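Sensor histidine kinase CusS (Escherichia coli, PDB 5KU5) senses copper and silver ions in the periplasm and responds by phosphorylating the regulator CusR, which belongs to the same two-component system. Local coordinates at residues K3-A7 with D80-Q84; L21-L25 with T38-V43; N48-A54 with Y128-L134; V88-P94 with S109-N115. Residues are numbered along the deposited sequence.

Interaction 1: residues K3-A7 with D80-Q84. With AG (silver ion), chain H.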
loop_
_atom_site.group_PDB
_atom_site.type_symbol
_atom_site.label_atom_id
_atom_site.label_comp_id
_atom_site.label_asym_id
_atom_site.label_seq_id
_atom_site.Cartn_x
_atom_site.Cartn_y
_atom_site.Cartn_z
ATOM N N LYS A 3 -11.062 -16.921 -0.469
ATOM C CA LYS A 3 -11.728 -15.882 0.325
ATOM C C LYS A 3 -10.939 -15.594 1.604
ATOM O O LYS A 3 -10.730 -14.435 1.972
ATOM C CB LYS A 3 -13.163 -16.290 0.685
ATOM C CG LYS A 3 -14.179 -16.171 -0.443
ATOM C CD LYS A 3 -14.207 -17.404 -1.331
ATOM C CE LYS A 3 -14.264 -18.686 -0.512
ATOM N NZ LYS A 3 -13.939 -19.886 -1.330
ATOM N N VAL A 4 -10.511 -16.662 2.276
ATOM C CA VAL A 4 -9.673 -16.557 3.480
ATOM C C VAL A 4 -8.335 -15.899 3.128
ATOM O O VAL A 4 -7.813 -15.090 3.894
ATOM C CB VAL A 4 -9.446 -17.946 4.137
ATOM C CG1 VAL A 4 -8.362 -17.901 5.214
ATOM C CG2 VAL A 4 -10.752 -18.467 4.726
ATOM N N HIS A 5 -7.799 -16.249 1.963
ATOM C CA HIS A 5 -6.570 -15.652 1.464
ATOM C C HIS A 5 -6.717 -14.146 1.177
ATOM O O HIS A 5 -5.837 -13.357 1.532
ATOM C CB HIS A 5 -6.095 -16.392 0.216
ATOM C CG HIS A 5 -4.818 -15.856 -0.331
ATOM N ND1 HIS A 5 -3.589 -16.192 0.191
ATOM C CD2 HIS A 5 -4.580 -14.969 -1.320
ATOM C CE1 HIS A 5 -2.645 -15.545 -0.463
ATOM N NE2 HIS A 5 -3.221 -14.802 -1.388
ATOM N N PHE A 6 -7.822 -13.759 0.542
ATOM C CA PHE A 6 -8.140 -12.339 0.334
ATOM C C PHE A 6 -8.254 -11.581 1.660
ATOM O O PHE A 6 -7.796 -10.443 1.760
ATOM C CB PHE A 6 -9.450 -12.160 -0.452
ATOM C CG PHE A 6 -9.405 -12.611 -1.902
ATOM C CD1 PHE A 6 -8.203 -12.799 -2.602
ATOM C CD2 PHE A 6 -10.603 -12.793 -2.593
ATOM C CE1 PHE A 6 -8.213 -13.196 -3.935
ATOM C CE2 PHE A 6 -10.611 -13.186 -3.924
ATOM C CZ PHE A 6 -9.417 -13.386 -4.596
ATOM N N ALA A 7 -8.863 -12.211 2.664
ATOM C CA ALA A 7 -8.973 -11.609 3.998
ATOM C C ALA A 7 -7.603 -11.372 4.616
ATOM O O ALA A 7 -7.349 -10.296 5.159
ATOM C CB ALA A 7 -9.827 -12.472 4.920
ATOM N N ASP A 80 -16.866 -10.226 9.740
ATOM C CA ASP A 80 -16.238 -10.818 8.562
ATOM C C ASP A 80 -15.975 -12.307 8.806
ATOM O O ASP A 80 -15.013 -12.660 9.486
ATOM C CB ASP A 80 -14.937 -10.068 8.248
ATOM C CG ASP A 80 -14.204 -10.614 7.034
ATOM O OD1 ASP A 80 -14.727 -11.498 6.326
ATOM O OD2 ASP A 80 -13.077 -10.147 6.796
ATOM N N LYS A 81 -16.813 -13.169 8.226
ATOM C CA LYS A 81 -16.686 -14.629 8.405
ATOM C C LYS A 81 -15.356 -15.217 7.897
ATOM O O LYS A 81 -14.898 -16.235 8.413
ATOM C CB LYS A 81 -17.873 -15.375 7.767
ATOM C CG LYS A 81 -17.891 -15.403 6.242
ATOM C CD LYS A 81 -19.143 -16.094 5.718
ATOM C CE LYS A 81 -19.247 -16.001 4.202
ATOM N NZ LYS A 81 -18.057 -16.572 3.499
ATOM N N ASP A 82 -14.752 -14.574 6.897
ATOM C CA ASP A 82 -13.462 -15.013 6.348
ATOM C C ASP A 82 -12.255 -14.545 7.161
ATOM O O ASP A 82 -11.147 -15.021 6.930
ATOM C CB ASP A 82 -13.313 -14.549 4.896
ATOM C CG ASP A 82 -14.413 -15.079 4.003
ATOM O OD1 ASP A 82 -14.825 -16.243 4.179
ATOM O OD2 ASP A 82 -14.871 -14.329 3.118
ATOM N N ALA A 83 -12.463 -13.603 8.082
ATOM C CA ALA A 83 -11.430 -13.184 9.030
ATOM C C ALA A 83 -11.530 -14.075 10.263
ATOM O O ALA A 83 -12.378 -13.855 11.132
ATOM C CB ALA A 83 -11.602 -11.717 9.408
ATOM N N GLN A 84 -10.662 -15.081 10.328
ATOM C CA GLN A 84 -10.717 -16.099 11.378
ATOM C C GLN A 84 -9.881 -15.690 12.589
ATOM O O GLN A 84 -8.811 -16.249 12.845
ATOM C CB GLN A 84 -10.266 -17.447 10.813
ATOM C CG GLN A 84 -11.245 -18.007 9.784
ATOM C CD GLN A 84 -10.625 -19.008 8.827
ATOM O OE1 GLN A 84 -9.454 -19.383 8.953
ATOM N NE2 GLN A 84 -11.416 -19.448 7.854
HETATM AG AG AG H . -2.155 -13.717 -3.198
HETATM O O HOH W 1 -12.942 -12.658 1.593
#
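The silver site at the dimer interface draws on the N-terminal end of the long helix 2-25, and this contact shows how one turn of helix can face a metal and a loop at once. On one side His5 NE2 binds the silver ion at 2.4 Å; the ion is shared with His139 of the second subunit, whose Phe138 stacks on the His5 ring. His5 points away from 80-84, while Ala7 points toward it. The loop is shaped by a type I turn from Asp80 to Ala83, closed by Ala83 N to Asp80 O at 3.1 Å and by an Asx turn in which Asp82 N donates to Asp80 OD1 at 3.1 Å. No direct hydrogen bond joins loop and helix. Instead Ala7 CB lies 3.5 Å from Asp82 O, Lys3 CB lies 3.6 Å from Asp82 OD2, and Val4 CG2 meets Gln84 NE2 at 3.3 Å. A single water supplies the polar link, donating to Lys3 O at 2.9 Å and to Asp82 OD2 at 3.0 Å. The other carboxylate oxygen, Asp82 OD1, forms a salt bridge with Lys81 NZ at 3.3 Å, and Asp80 OD2 pairs with Arg112 of the sheet. A long N-terminal helix lying along the sheet and contributing to a dimer interface is a feature of periplasmic PDC sensor domains.

Interaction 2: residues L21-L25 with T38-V43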
loop_
_atom_site.group_PDB
_atom_site.type_symbol
_atom_site.label_atom_id
_atom_site.label_comp_id
_atom_site.label_asym_id
_atom_site.label_seq_id
_atom_site.Cartn_x
_atom_site.Cartn_y
_atom_site.Cartn_z
ATOM N N LEU A 21 -0.197 4.805 11.221
ATOM C CA LEU A 21 -1.053 5.860 11.774
ATOM C C LEU A 21 -0.980 5.957 13.305
ATOM O O LEU A 21 -1.141 7.046 13.859
ATOM C CB LEU A 21 -2.501 5.692 11.307
ATOM C CG LEU A 21 -2.732 5.772 9.792
ATOM C CD1 LEU A 21 -4.222 5.720 9.495
ATOM C CD2 LEU A 21 -2.110 7.019 9.174
ATOM N N GLU A 22 -0.728 4.833 13.972
ATOM C CA GLU A 22 -0.516 4.812 15.425
ATOM C C GLU A 22 0.712 5.632 15.832
ATOM O O GLU A 22 0.649 6.389 16.797
ATOM C CB GLU A 22 -0.384 3.368 15.921
ATOM C CG GLU A 22 -0.187 3.210 17.420
ATOM C CD GLU A 22 -0.347 1.771 17.874
ATOM O OE1 GLU A 22 0.151 0.861 17.177
ATOM O OE2 GLU A 22 -0.969 1.547 18.933
ATOM N N ARG A 23 1.813 5.471 15.097
ATOM C CA ARG A 23 3.029 6.275 15.305
ATOM C C ARG A 23 2.769 7.761 15.078
ATOM O O ARG A 23 3.184 8.598 15.881
ATOM C CB ARG A 23 4.152 5.826 14.366
ATOM C CG ARG A 23 4.759 4.473 14.690
ATOM C CD ARG A 23 5.482 3.898 13.479
ATOM N NE ARG A 23 6.482 2.893 13.857
ATOM C CZ ARG A 23 7.812 3.004 13.725
ATOM N NH1 ARG A 23 8.388 4.092 13.204
ATOM N NH2 ARG A 23 8.588 1.994 14.121
ATOM N N VAL A 24 2.087 8.075 13.978
ATOM C CA VAL A 24 1.733 9.458 13.631
ATOM C C VAL A 24 0.971 10.122 14.783
ATOM O O VAL A 24 1.318 11.223 15.199
ATOM C CB VAL A 24 0.902 9.519 12.318
ATOM C CG1 VAL A 24 0.230 10.878 12.117
ATOM C CG2 VAL A 24 1.778 9.193 11.116
ATOM N N LEU A 25 -0.037 9.431 15.310
ATOM C CA LEU A 25 -0.955 10.023 16.292
ATOM C C LEU A 25 -0.460 10.069 17.751
ATOM O O LEU A 25 -1.114 10.690 18.587
ATOM C CB LEU A 25 -2.338 9.363 16.192
ATOM C CG LEU A 25 -3.105 9.786 14.928
ATOM C CD1 LEU A 25 -4.248 8.831 14.613
ATOM C CD2 LEU A 25 -3.627 11.213 15.049
ATOM N N THR A 38 -0.332 16.037 10.272
ATOM C CA THR A 38 0.418 14.928 9.675
ATOM C C THR A 38 -0.513 13.800 9.212
ATOM O O THR A 38 -0.351 13.282 8.109
ATOM C CB THR A 38 1.460 14.355 10.662
ATOM O OG1 THR A 38 2.264 15.420 11.189
ATOM C CG2 THR A 38 2.359 13.327 9.980
ATOM N N LEU A 39 -1.474 13.432 10.060
ATOM C CA LEU A 39 -2.492 12.425 9.723
ATOM C C LEU A 39 -3.233 12.784 8.436
ATOM O O LEU A 39 -3.337 11.966 7.522
ATOM C CB LEU A 39 -3.504 12.281 10.866
ATOM C CG LEU A 39 -4.701 11.343 10.644
ATOM C CD1 LEU A 39 -4.229 9.897 10.635
ATOM C CD2 LEU A 39 -5.791 11.552 11.687
ATOM N N GLU A 40 -3.745 14.010 8.390
ATOM C CA GLU A 40 -4.521 14.506 7.252
ATOM C C GLU A 40 -3.702 14.524 5.957
ATOM O O GLU A 40 -4.212 14.151 4.899
ATOM C CB GLU A 40 -5.070 15.901 7.568
ATOM C CG GLU A 40 -6.029 16.463 6.528
ATOM C CD GLU A 40 -6.729 17.733 6.983
ATOM O OE1 GLU A 40 -6.965 18.603 6.122
ATOM O OE2 GLU A 40 -7.049 17.867 8.187
ATOM N N ASP A 41 -2.440 14.947 6.051
ATOM C CA ASP A 41 -1.521 14.949 4.905
ATOM C C ASP A 41 -1.309 13.545 4.331
ATOM O O ASP A 41 -1.331 13.365 3.113
ATOM C CB ASP A 41 -0.168 15.555 5.299
ATOM C CG ASP A 41 0.778 15.706 4.114
ATOM O OD1 ASP A 41 0.468 16.492 3.196
ATOM O OD2 ASP A 41 1.833 15.041 4.099
ATOM N N ILE A 42 -1.107 12.566 5.211
ATOM C CA ILE A 42 -0.937 11.165 4.805
ATOM C C ILE A 42 -2.239 10.581 4.247
ATOM O O ILE A 42 -2.255 10.023 3.149
ATOM C CB ILE A 42 -0.426 10.290 5.983
ATOM C CG1 ILE A 42 1.011 10.693 6.347
ATOM C CG2 ILE A 42 -0.487 8.799 5.641
ATOM C CD1 ILE A 42 1.490 10.172 7.686
ATOM N N VAL A 43 -3.315 10.722 5.016
ATOM C CA VAL A 43 -4.612 10.091 4.714
ATOM C C VAL A 43 -5.244 10.601 3.415
ATOM O O VAL A 43 -5.874 9.821 2.691
ATOM C CB VAL A 43 -5.589 10.252 5.910
ATOM C CG1 VAL A 43 -7.030 9.923 5.533
ATOM C CG2 VAL A 43 -5.138 9.374 7.069
#
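Two helices covering one side of the PDC-fold sheet meet here in a nearly antiparallel pair, with their short axes 10.1 Å apart at closest approach and at 151° between their N-to-C directions. Along 21-25, Leu21 comes first. Its CD2 reaches Leu39 CD1 at 3.9 Å, Ile42 CG2 at 4.3 Å and Val43 CG2 at 4.4 Å, so a single methyl sits among Leu39 and, one turn further on, Ile42 and Val43. Val24 points toward helix 38-43 and lies nearest in register to Leu39, their CA atoms 6.5 Å apart; Val24 CG1 packs on Thr38 CG2 at 3.9 Å and on the backbone at Leu39 N, 3.7 Å away, while Val24 CG2 touches Ile42 CD1 at 3.6 Å. The side chains meet through carbon atoms, and no hydrogen bond joins the segments; Thr38 OG1 turns to the carbonyl of Arg34 in its own helix. Both helices rest on strand 49-54, which receives Leu21 and Val43 on Ile51, and Leu25 and Leu39 on Leu53. The last contact in sequence completes this core, with Leu25 CD2 placed 4.0 Å from Leu39 CD2.

Interaction 3: residues N48-A54 with Y128-L134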
loop_
_atom_site.group_PDB
_atom_site.type_symbol
_atom_site.label_atom_id
_atom_site.label_comp_id
_atom_site.label_asym_id
_atom_site.label_seq_id
_atom_site.Cartn_x
_atom_site.Cartn_y
_atom_site.Cartn_z
ATOM N N ASN A 48 -7.338 3.950 -1.758
ATOM C CA ASN A 48 -8.236 2.829 -1.441
ATOM C C ASN A 48 -8.520 2.621 0.060
ATOM O O ASN A 48 -8.962 1.540 0.464
ATOM C CB ASN A 48 -7.653 1.547 -2.051
ATOM C CG ASN A 48 -6.324 1.139 -1.420
ATOM O OD1 ASN A 48 -5.613 1.960 -0.833
ATOM N ND2 ASN A 48 -5.982 -0.134 -1.547
ATOM N N VAL A 49 -8.275 3.647 0.874
ATOM C CA VAL A 49 -8.446 3.565 2.324
ATOM C C VAL A 49 -9.207 4.792 2.829
ATOM O O VAL A 49 -8.919 5.920 2.423
ATOM C CB VAL A 49 -7.082 3.454 3.052
ATOM C CG1 VAL A 49 -7.241 3.550 4.569
ATOM C CG2 VAL A 49 -6.390 2.152 2.680
ATOM N N LEU A 50 -10.184 4.554 3.701
ATOM C CA LEU A 50 -10.871 5.614 4.434
ATOM C C LEU A 50 -10.591 5.414 5.910
ATOM O O LEU A 50 -10.502 4.273 6.379
ATOM C CB LEU A 50 -12.378 5.554 4.198
ATOM C CG LEU A 50 -12.861 5.822 2.774
ATOM C CD1 LEU A 50 -14.345 5.508 2.674
ATOM C CD2 LEU A 50 -12.578 7.258 2.352
ATOM N N ILE A 51 -10.432 6.518 6.639
ATOM C CA ILE A 51 -10.265 6.453 8.086
ATOM C C ILE A 51 -11.195 7.440 8.785
ATOM O O ILE A 51 -11.647 8.420 8.186
ATOM C CB ILE A 51 -8.786 6.655 8.526
ATOM C CG1 ILE A 51 -8.349 8.127 8.455
ATOM C CG2 ILE A 51 -7.844 5.777 7.707
ATOM C CD1 ILE A 51 -8.377 8.849 9.787
ATOM N N SER A 52 -11.474 7.157 10.054
ATOM C CA SER A 52 -12.208 8.065 10.922
ATOM C C SER A 52 -11.608 8.014 12.321
ATOM O O SER A 52 -11.362 6.930 12.855
ATOM C CB SER A 52 -13.682 7.685 10.981
ATOM O OG SER A 52 -14.402 8.607 11.787
ATOM N N LEU A 53 -11.376 9.190 12.899
ATOM C CA LEU A 53 -10.803 9.317 14.227
ATOM C C LEU A 53 -11.869 9.875 15.166
ATOM O O LEU A 53 -12.381 10.977 14.946
ATOM C CB LEU A 53 -9.580 10.236 14.183
ATOM C CG LEU A 53 -8.660 10.220 15.407
ATOM C CD1 LEU A 53 -7.943 8.883 15.536
ATOM C CD2 LEU A 53 -7.657 11.361 15.326
ATOM N N ALA A 54 -12.211 9.094 16.190
ATOM C CA ALA A 54 -13.190 9.488 17.199
ATOM C C ALA A 54 -12.473 9.937 18.465
ATOM O O ALA A 54 -11.399 9.423 18.786
ATOM C CB ALA A 54 -14.123 8.327 17.507
ATOM N N TYR A 128 -7.986 8.767 21.573
ATOM C CA TYR A 128 -8.687 8.505 20.311
ATOM C C TYR A 128 -9.045 7.038 20.101
ATOM O O TYR A 128 -8.437 6.146 20.690
ATOM C CB TYR A 128 -7.838 8.931 19.114
ATOM C CG TYR A 128 -7.389 10.376 19.081
ATOM C CD1 TYR A 128 -8.305 11.423 19.213
ATOM C CD2 TYR A 128 -6.048 10.701 18.856
ATOM C CE1 TYR A 128 -7.890 12.750 19.158
ATOM C CE2 TYR A 128 -5.625 12.021 18.798
ATOM C CZ TYR A 128 -6.545 13.042 18.947
ATOM O OH TYR A 128 -6.111 14.347 18.884
ATOM N N THR A 129 -10.040 6.812 19.245
ATOM C CA THR A 129 -10.283 5.510 18.631
ATOM C C THR A 129 -10.179 5.721 17.128
ATOM O O THR A 129 -10.953 6.485 16.554
ATOM C CB THR A 129 -11.667 4.944 18.993
ATOM O OG1 THR A 129 -11.772 4.829 20.413
ATOM C CG2 THR A 129 -11.877 3.556 18.377
ATOM N N LEU A 130 -9.206 5.058 16.509
ATOM C CA LEU A 130 -8.979 5.133 15.068
ATOM C C LEU A 130 -9.743 4.014 14.367
ATOM O O LEU A 130 -9.604 2.852 14.736
ATOM C CB LEU A 130 -7.484 4.998 14.764
ATOM C CG LEU A 130 -7.046 4.971 13.296
ATOM C CD1 LEU A 130 -7.456 6.243 12.563
ATOM C CD2 LEU A 130 -5.546 4.761 13.217
ATOM N N TYR A 131 -10.544 4.378 13.364
ATOM C CA TYR A 131 -11.246 3.426 12.500
ATOM C C TYR A 131 -10.588 3.457 11.124
ATOM O O TYR A 131 -10.360 4.537 10.581
ATOM C CB TYR A 131 -12.722 3.808 12.371
ATOM C CG TYR A 131 -13.503 3.696 13.659
ATOM C CD1 TYR A 131 -13.414 4.684 14.638
ATOM C CD2 TYR A 131 -14.341 2.604 13.902
ATOM C CE1 TYR A 131 -14.133 4.590 15.821
ATOM C CE2 TYR A 131 -15.060 2.499 15.084
ATOM C CZ TYR A 131 -14.952 3.493 16.041
ATOM O OH TYR A 131 -15.663 3.402 17.216
ATOM N N ILE A 132 -10.286 2.279 10.576
ATOM C CA ILE A 132 -9.589 2.137 9.292
ATOM C C ILE A 132 -10.420 1.229 8.391
ATOM O O ILE A 132 -10.759 0.126 8.801
ATOM C CB ILE A 132 -8.193 1.485 9.461
ATOM C CG1 ILE A 132 -7.373 2.200 10.547
ATOM C CG2 ILE A 132 -7.435 1.494 8.132
ATOM C CD1 ILE A 132 -6.138 1.440 10.990
ATOM N N ALA A 133 -10.718 1.686 7.173
ATOM C CA ALA A 133 -11.476 0.911 6.189
ATOM C C ALA A 133 -10.668 0.747 4.899
ATOM O O ALA A 133 -10.266 1.738 4.296
ATOM C CB ALA A 133 -12.803 1.595 5.898
ATOM N N LEU A 134 -10.443 -0.502 4.487
ATOM C CA LEU A 134 -9.717 -0.835 3.253
ATOM C C LEU A 134 -10.692 -1.359 2.201
ATOM O O LEU A 134 -11.544 -2.194 2.506
ATOM C CB LEU A 134 -8.646 -1.900 3.531
ATOM C CG LEU A 134 -7.849 -2.448 2.337
ATOM C CD1 LEU A 134 -6.989 -1.356 1.724
ATOM C CD2 LEU A 134 -6.985 -3.628 2.755
#
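Six backbone hydrogen bonds tie these two antiparallel strands together, in three reciprocal pairs. Leu50 N donates to Ala133 O at 2.9 Å and Ala133 N to Leu50 O at 2.7 Å; Ser52 N reaches Tyr131 O at 2.9 Å and Tyr131 N reaches Ser52 O at 2.7 Å; Ala54 N and Thr129 O lie 2.9 Å apart, Thr129 N and Ala54 O 3.0 Å. Several of the intervening residues bond to strands or residues beyond: Ile51 to Ser64, Leu53 to strand 60-63, and Ile132 and Leu134 to strand 111-122. Ser52 OG is satisfied by Asp69. On the face of Val49, Ile51 and Leu53, apolar side chains meet under the helices, as where Val49 CG2 touches Leu134 CD1 at 3.7 Å. Leu53 CD2 adds a CH-pi contact, 3.8 Å from the Tyr128 ring centroid. With much of the backbone polarity satisfied within the sheet, these interior strands of the PDC fold can be buried, one face against helices 2-25 and 32-44, at limited electrostatic cost.

Interaction 4: residues V88-P94 with S109-N115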
loop_
_atom_site.group_PDB
_atom_site.type_symbol
_atom_site.label_atom_id
_atom_site.label_comp_id
_atom_site.label_asym_id
_atom_site.label_seq_id
_atom_site.Cartn_x
_atom_site.Cartn_y
_atom_site.Cartn_z
ATOM N N VAL A 88 -12.826 -7.926 12.868
ATOM C CA VAL A 88 -12.845 -7.365 11.511
ATOM C C VAL A 88 -14.287 -7.317 11.018
ATOM O O VAL A 88 -15.014 -8.301 11.138
ATOM C CB VAL A 88 -12.009 -8.211 10.522
ATOM C CG1 VAL A 88 -11.984 -7.564 9.139
ATOM C CG2 VAL A 88 -10.596 -8.418 11.051
ATOM N N TYR A 89 -14.686 -6.177 10.454
ATOM C CA TYR A 89 -16.053 -5.979 9.972
ATOM C C TYR A 89 -16.119 -5.752 8.473
ATOM O O TYR A 89 -15.134 -5.359 7.849
ATOM C CB TYR A 89 -16.698 -4.798 10.686
ATOM C CG TYR A 89 -16.864 -5.038 12.163
ATOM C CD1 TYR A 89 -17.923 -5.804 12.651
ATOM C CD2 TYR A 89 -15.955 -4.517 13.076
ATOM C CE1 TYR A 89 -18.075 -6.035 14.009
ATOM C CE2 TYR A 89 -16.101 -4.739 14.434
ATOM C CZ TYR A 89 -17.161 -5.501 14.895
ATOM O OH TYR A 89 -17.309 -5.728 16.239
ATOM N N LEU A 90 -17.300 -6.008 7.918
ATOM C CA LEU A 90 -17.606 -5.734 6.526
ATOM C C LEU A 90 -18.606 -4.582 6.457
ATOM O O LEU A 90 -19.663 -4.640 7.085
ATOM C CB LEU A 90 -18.186 -6.980 5.856
ATOM C CG LEU A 90 -17.232 -8.176 5.765
ATOM C CD1 LEU A 90 -17.982 -9.432 5.355
ATOM C CD2 LEU A 90 -16.085 -7.902 4.801
ATOM N N LEU A 91 -18.249 -3.534 5.715
ATOM C CA LEU A 91 -19.155 -2.428 5.411
ATOM C C LEU A 91 -19.538 -2.490 3.938
ATOM O O LEU A 91 -18.676 -2.715 3.082
ATOM C CB LEU A 91 -18.484 -1.084 5.697
ATOM C CG LEU A 91 -17.796 -0.875 7.046
ATOM C CD1 LEU A 91 -17.129 0.491 7.069
ATOM C CD2 LEU A 91 -18.775 -1.009 8.202
ATOM N N SER A 92 -20.826 -2.287 3.646
ATOM C CA SER A 92 -21.324 -2.190 2.265
ATOM C C SER A 92 -21.518 -0.726 1.820
ATOM O O SER A 92 -22.258 -0.444 0.876
ATOM C CB SER A 92 -22.622 -2.986 2.118
ATOM O OG SER A 92 -23.682 -2.381 2.834
ATOM N N GLY A 93 -20.844 0.194 2.507
ATOM C CA GLY A 93 -20.777 1.608 2.138
ATOM C C GLY A 93 -19.815 2.274 3.106
ATOM O O GLY A 93 -19.344 1.621 4.041
ATOM N N PRO A 94 -19.508 3.567 2.909
ATOM C CA PRO A 94 -19.982 4.471 1.872
ATOM C C PRO A 94 -19.247 4.296 0.549
ATOM O O PRO A 94 -18.309 3.497 0.450
ATOM C CB PRO A 94 -19.654 5.848 2.451
ATOM C CG PRO A 94 -18.429 5.622 3.258
ATOM C CD PRO A 94 -18.536 4.226 3.802
ATOM N N SER A 109 -17.039 1.036 -2.960
ATOM C CA SER A 109 -18.113 1.117 -1.961
ATOM C C SER A 109 -18.207 -0.068 -0.978
ATOM O O SER A 109 -19.211 -0.197 -0.278
ATOM C CB SER A 109 -19.455 1.330 -2.671
ATOM O OG SER A 109 -19.813 0.200 -3.443
ATOM N N ASN A 110 -17.171 -0.906 -0.901
ATOM C CA ASN A 110 -17.163 -2.072 0.002
ATOM C C ASN A 110 -15.847 -2.161 0.751
ATOM O O ASN A 110 -14.785 -2.014 0.148
ATOM C CB ASN A 110 -17.395 -3.364 -0.775
ATOM C CG ASN A 110 -18.757 -3.409 -1.427
ATOM O OD1 ASN A 110 -19.767 -3.655 -0.768
ATOM N ND2 ASN A 110 -18.793 -3.162 -2.728
ATOM N N TRP A 111 -15.917 -2.421 2.059
ATOM C CA TRP A 111 -14.765 -2.231 2.947
ATOM C C TRP A 111 -14.599 -3.339 3.986
ATOM O O TRP A 111 -15.584 -3.898 4.476
ATOM C CB TRP A 111 -14.874 -0.878 3.672
ATOM C CG TRP A 111 -15.265 0.247 2.770
ATOM C CD1 TRP A 111 -16.532 0.640 2.462
ATOM C CD2 TRP A 111 -14.386 1.099 2.029
ATOM N NE1 TRP A 111 -16.500 1.694 1.583
ATOM C CE2 TRP A 111 -15.194 1.994 1.297
ATOM C CE3 TRP A 111 -12.992 1.197 1.918
ATOM C CZ2 TRP A 111 -14.656 2.980 0.461
ATOM C CZ3 TRP A 111 -12.452 2.179 1.088
ATOM C CH2 TRP A 111 -13.288 3.059 0.370
ATOM N N ARG A 112 -13.339 -3.645 4.300
ATOM C CA ARG A 112 -12.978 -4.383 5.509
ATOM C C ARG A 112 -12.537 -3.342 6.520
ATOM O O ARG A 112 -11.635 -2.545 6.227
ATOM C CB ARG A 112 -11.852 -5.392 5.259
ATOM C CG ARG A 112 -12.358 -6.804 5.053
ATOM C CD ARG A 112 -11.249 -7.840 4.983
ATOM N NE ARG A 112 -11.853 -9.153 4.757
ATOM C CZ ARG A 112 -12.153 -9.686 3.572
ATOM N NH1 ARG A 112 -11.860 -9.072 2.425
ATOM N NH2 ARG A 112 -12.739 -10.878 3.537
ATOM N N MET A 113 -13.168 -3.358 7.698
ATOM C CA MET A 113 -12.941 -2.344 8.727
ATOM C C MET A 113 -12.415 -2.958 10.019
ATOM O O MET A 113 -12.868 -4.024 10.436
ATOM C CB MET A 113 -14.237 -1.575 9.012
ATOM C CG MET A 113 -14.088 -0.418 9.996
ATOM S SD MET A 113 -14.313 -0.883 11.729
ATOM C CE MET A 113 -16.077 -1.189 11.773
ATOM N N ILE A 114 -11.462 -2.265 10.641
ATOM C CA ILE A 114 -11.000 -2.558 11.993
ATOM C C ILE A 114 -10.940 -1.242 12.757
ATOM O O ILE A 114 -10.997 -0.163 12.156
ATOM C CB ILE A 114 -9.612 -3.240 12.024
ATOM C CG1 ILE A 114 -8.543 -2.401 11.307
ATOM C CG2 ILE A 114 -9.696 -4.629 11.403
ATOM C CD1 ILE A 114 -7.131 -2.765 11.709
ATOM N N ASN A 115 -10.826 -1.334 14.077
ATOM C CA ASN A 115 -10.604 -0.160 14.917
ATOM C C ASN A 115 -9.684 -0.479 16.087
ATOM O O ASN A 115 -9.591 -1.630 16.509
ATOM C CB ASN A 115 -11.935 0.401 15.425
ATOM C CG ASN A 115 -12.717 -0.605 16.249
ATOM O OD1 ASN A 115 -12.566 -0.668 17.467
ATOM N ND2 ASN A 115 -13.535 -1.414 15.586
HETATM O O HOH W 2 -19.154 -5.305 1.587
#
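Trp111 is the largest projection of this strand pair, and the chain at Gly93 and Pro94 packs against it. A cis peptide bond precedes Pro94, whose carbonyl comes to the edge of the indole: Trp111 NE1 donates to Pro94 O at 2.8 Å, and Pro94 CD lies 4.3 Å from Trp111 CD1. Gly93 O also approaches Trp111 CD1, at 3.4 Å. On the same face of the sheet Leu91 fits between two neighbours, its CB 4.1 Å from Trp111 CB and its CD1 4.1 Å from Met113 CB. Met113 bends back to the Tyr89 ring in an oblique Met-aromatic contact, SD 5.5 Å from the ring centroid, while its CE packs on Tyr89 CD2 at 3.6 Å. These strands belong to the antiparallel sheet of the PDC sensor fold, registered by two backbone bonds each in the pairs Tyr89 with Met113 and Leu91 with Trp111. The chain that joins them carries Met96, Met98 and His108, which with Ser47 bind a silver ion. The other face carries Leu90, whose CD2 covers one side of the Arg112 guanidinium and lies 3.9 Å from Arg112 CG; that arginine forms salt bridges with Asp80 and Asp10. At the end of the strand pair a water links the segments, donating to Leu91 O at 3.0 Å and to Asn110 OD1 at 2.9 Å, while Asn110 ND2 turns to Asp137.

The four contacts illustrate how one sheet can connect distant parts of a sensor domain. Interactions 3 and 4 are continuous, because strands 111-122 and 125-135 are neighbours: Arg112 N lies 2.9 Å from Leu134 O. Interaction 2 covers the sheet near interaction 3, with Val43 CG1 3.7 Å from Ile51 CG1. Interaction 1 joins interaction 4 through the salt bridge of Asp80 OD2 to Arg112 NE at 2.6 Å. Interactions 1 and 2 share helix 2-25, yet their centres are 27 Å apart. In interaction 1, His5 binds the interface silver with His139 of the second subunit; Ser47, just before 48-54, shares another silver with Met96, Met98 and His108, between 88-94 and 109-115.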